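Local atomic coordinates of glucose dehydrogenase (Serratia sp. FS14, PDB entry 7CDY), a protein that belongs to the glucose/sorbosone dehydrogenase family, folds as a beta-propeller and binds a calcium ion. Residues 130-134 against 198-203. Residues are numbered along the deposited sequence; the frame is centred on the assembly and turned at random.
Sequences AFDRQ and LNPWSG
With CG turned anti to its own carbonyl carbon (chi1 -80°) and the chain extended from there to NE, R133 reaches across to the loop of residues 198-203, whereas L198, its CG anti to the backbone N (chi1 178°), sets its methyls against the backbone of 131-133. The two side chains cross at about a right angle, R133 CG lying 4.1 Å from L198 CD2. Beyond this crossing the guanidinium lays one face on the backbone of G203, whose CA sits 3.6 Å above the centre of the plane. At the edge, R133 NH2 donates to P200 O at 3.2 Å; the oxygen is almost in the guanidinium plane, but the donor stands well above the plane of the carbonyl. A longer, weak bond reaches W201 O. In this beta-propeller the contact joins the turns of two sheets consecutive in the chain, probably adjacent blades: 130-134 runs out of strand 129-131, and the loop 198-203 links strands 192-198 and 205-210, each first strand being an edge strand of its own four-stranded sheet. Water fills out the polar seam, one molecule joining R133 N to G203 O and another joining R133 NE to N199 O. N199 OD1 shapes the receiving loop: its bond from W201 N (2.9 Å) closes an Asx turn, and a second from S202 N (3.0 Å) makes the pair an Asx motif. Behind it, N199, P200 and W201 rest on F272 of strand 267-273, in the next sheet.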
ATOM      1  N   ALA A 130      -6.152   1.030  -3.806  1.00 10.21           N
ATOM      2  CA  ALA A 130      -7.017  -0.116  -4.052  1.00  9.79           C
ATOM      3  C   ALA A 130      -8.381   0.366  -4.518  1.00  9.36           C
ATOM      4  O   ALA A 130      -8.913   1.349  -3.990  1.00 11.63           O
ATOM      5  CB  ALA A 130      -7.190  -0.967  -2.785  1.00  9.70           C
ATOM      6  N   PHE A 131      -8.957  -0.354  -5.475  1.00  9.18           N
ATOM      7  CA  PHE A 131     -10.329  -0.095  -5.881  1.00 10.73           C
ATOM      8  C   PHE A 131     -11.289  -0.969  -5.075  1.00 11.80           C
ATOM      9  O   PHE A 131     -10.979  -2.107  -4.722  1.00 13.03           O
ATOM     10  CB  PHE A 131     -10.501  -0.348  -7.385  1.00 11.77           C
ATOM     11  CG  PHE A 131      -9.949   0.752  -8.246  1.00 11.35           C
ATOM     12  CD1 PHE A 131     -10.683   1.910  -8.460  1.00 11.99           C
ATOM     13  CD2 PHE A 131      -8.698   0.644  -8.840  1.00 13.47           C
ATOM     14  CE1 PHE A 131     -10.170   2.933  -9.237  1.00 13.67           C
ATOM     15  CE2 PHE A 131      -8.201   1.666  -9.629  1.00 13.10           C
ATOM     16  CZ  PHE A 131      -8.935   2.812  -9.818  1.00 13.20           C
ATOM     17  N   ASP A 132     -12.462  -0.420  -4.768  1.00 12.81           N
ATOM     18  CA  ASP A 132     -13.519  -1.228  -4.173  1.00 14.12           C
ATOM     19  C   ASP A 132     -14.399  -1.834  -5.275  1.00 12.11           C
ATOM     20  O   ASP A 132     -14.129  -1.681  -6.465  1.00 16.05           O
ATOM     21  CB  ASP A 132     -14.263  -0.451  -3.079  1.00 17.15           C
ATOM     22  CG  ASP A 132     -15.258   0.581  -3.625  1.00 15.32           C
ATOM     23  OD1 ASP A 132     -15.435   0.714  -4.842  1.00 15.36           O
ATOM     24  OD2 ASP A 132     -15.866   1.277  -2.783  1.00 22.08           O
ATOM     25  N   ARG A 133     -15.475  -2.524  -4.877  1.00 18.10           N
ATOM     26  CA  ARG A 133     -16.308  -3.228  -5.856  1.00 18.27           C
ATOM     27  C   ARG A 133     -17.016  -2.278  -6.816  1.00 20.78           C
ATOM     28  O   ARG A 133     -17.331  -2.672  -7.946  1.00 22.96           O
ATOM     29  CB  ARG A 133     -17.338  -4.106  -5.145  1.00 24.06           C
ATOM     30  CG  ARG A 133     -16.798  -5.440  -4.645  1.00 21.66           C
ATOM     31  CD  ARG A 133     -17.867  -6.182  -3.856  1.00 21.85           C
ATOM     32  NE  ARG A 133     -17.388  -7.456  -3.329  1.00 22.70           N
ATOM     33  CZ  ARG A 133     -18.116  -8.267  -2.567  1.00 25.30           C
ATOM     34  NH1 ARG A 133     -19.354  -7.929  -2.238  1.00 32.00           N
ATOM     35  NH2 ARG A 133     -17.606  -9.413  -2.134  1.00 25.18           N
ATOM     36  N   GLN A 134     -17.277  -1.040  -6.394  1.00 19.22           N
ATOM     37  CA  GLN A 134     -17.962  -0.050  -7.219  1.00 19.44           C
ATOM     38  C   GLN A 134     -17.004   0.824  -8.014  1.00 22.76           C
ATOM     39  O   GLN A 134     -17.443   1.776  -8.667  1.00 22.13           O
ATOM     40  CB  GLN A 134     -18.871   0.833  -6.359  1.00 25.83           C
ATOM     41  CG  GLN A 134     -20.264   0.265  -6.146  1.00 33.63           C
ATOM     42  CD  GLN A 134     -20.273  -0.887  -5.170  1.00 40.33           C
ATOM     43  OE1 GLN A 134     -20.673  -2.001  -5.507  1.00 48.23           O
ATOM     44  NE2 GLN A 134     -19.826  -0.626  -3.947  1.00 40.43           N
ATOM     45  N   LEU A 198      -8.872  -5.101  -0.922  1.00 12.45           N
ATOM     46  CA  LEU A 198     -10.294  -5.409  -0.855  1.00 12.67           C
ATOM     47  C   LEU A 198     -10.480  -6.872  -0.475  1.00 12.03           C
ATOM     48  O   LEU A 198      -9.982  -7.768  -1.164  1.00 13.38           O
ATOM     49  CB  LEU A 198     -10.897  -5.152  -2.231  1.00 12.27           C
ATOM     50  CG  LEU A 198     -12.382  -5.469  -2.388  1.00 14.16           C
ATOM     51  CD1 LEU A 198     -13.224  -4.483  -1.600  1.00 16.50           C
ATOM     52  CD2 LEU A 198     -12.740  -5.444  -3.868  1.00 17.10           C
ATOM     53  N   ASN A 199     -11.186  -7.112   0.616  1.00 12.04           N
ATOM     54  CA  ASN A 199     -11.531  -8.476   0.999  1.00 13.24           C
ATOM     55  C   ASN A 199     -12.480  -9.041  -0.056  1.00 14.03           C
ATOM     56  O   ASN A 199     -13.573  -8.488  -0.259  1.00 15.40           O
ATOM     57  CB  ASN A 199     -12.176  -8.454   2.386  1.00 12.92           C
ATOM     58  CG  ASN A 199     -12.515  -9.845   2.911  1.00 14.05           C
ATOM     59  OD1 ASN A 199     -13.165 -10.639   2.220  1.00 15.69           O
ATOM     60  ND2 ASN A 199     -12.085 -10.148   4.127  1.00 14.21           N
ATOM     61  N   PRO A 200     -12.106 -10.114  -0.760  1.00 13.97           N
ATOM     62  CA  PRO A 200     -12.925 -10.592  -1.886  1.00 16.71           C
ATOM     63  C   PRO A 200     -14.218 -11.255  -1.460  1.00 18.28           C
ATOM     64  O   PRO A 200     -15.101 -11.454  -2.306  1.00 25.02           O
ATOM     65  CB  PRO A 200     -11.999 -11.587  -2.595  1.00 19.42           C
ATOM     66  CG  PRO A 200     -11.092 -12.084  -1.517  1.00 16.38           C
ATOM     67  CD  PRO A 200     -10.878 -10.906  -0.593  1.00 15.13           C
ATOM     68  N   TRP A 201     -14.365 -11.589  -0.187  1.00 16.08           N
ATOM     69  CA  TRP A 201     -15.563 -12.242   0.316  1.00 18.52           C
ATOM     70  C   TRP A 201     -16.555 -11.268   0.930  1.00 22.91           C
ATOM     71  O   TRP A 201     -17.763 -11.411   0.713  1.00 24.00           O
ATOM     72  CB  TRP A 201     -15.172 -13.347   1.304  1.00 19.87           C
ATOM     73  CG  TRP A 201     -14.164 -14.263   0.671  1.00 19.92           C
ATOM     74  CD1 TRP A 201     -14.397 -15.163  -0.330  1.00 20.79           C
ATOM     75  CD2 TRP A 201     -12.755 -14.322   0.941  1.00 19.53           C
ATOM     76  NE1 TRP A 201     -13.231 -15.795  -0.683  1.00 22.66           N
ATOM     77  CE2 TRP A 201     -12.207 -15.297   0.080  1.00 21.07           C
ATOM     78  CE3 TRP A 201     -11.909 -13.662   1.841  1.00 18.02           C
ATOM     79  CZ2 TRP A 201     -10.850 -15.624   0.087  1.00 19.52           C
ATOM     80  CZ3 TRP A 201     -10.561 -13.984   1.842  1.00 19.65           C
ATOM     81  CH2 TRP A 201     -10.046 -14.953   0.967  1.00 19.33           C
ATOM     82  N   SER A 202     -16.077 -10.254   1.661  1.00 18.68           N
ATOM     83  CA  SER A 202     -16.974  -9.303   2.309  1.00 17.34           C
ATOM     84  C   SER A 202     -17.152  -8.014   1.522  1.00 16.63           C
ATOM     85  O   SER A 202     -18.125  -7.291   1.763  1.00 19.14           O
ATOM     86  CB  SER A 202     -16.430  -8.873   3.671  1.00 19.11           C
ATOM     87  OG  SER A 202     -15.193  -8.184   3.515  1.00 15.66           O
ATOM     88  N   GLY A 203     -16.216  -7.678   0.641  1.00 15.08           N
ATOM     89  CA  GLY A 203     -16.269  -6.405  -0.041  1.00 16.20           C
ATOM     90  C   GLY A 203     -15.745  -5.233   0.752  1.00 14.09           C
ATOM     91  O   GLY A 203     -15.843  -4.094   0.283  1.00 16.55           O
TER
HETATM   92  O   HOH W   1     -16.380  -2.954  -2.234  1.00 20.21           O
HETATM   93  O   HOH W   2     -14.885  -7.871  -2.966  1.00 24.09           O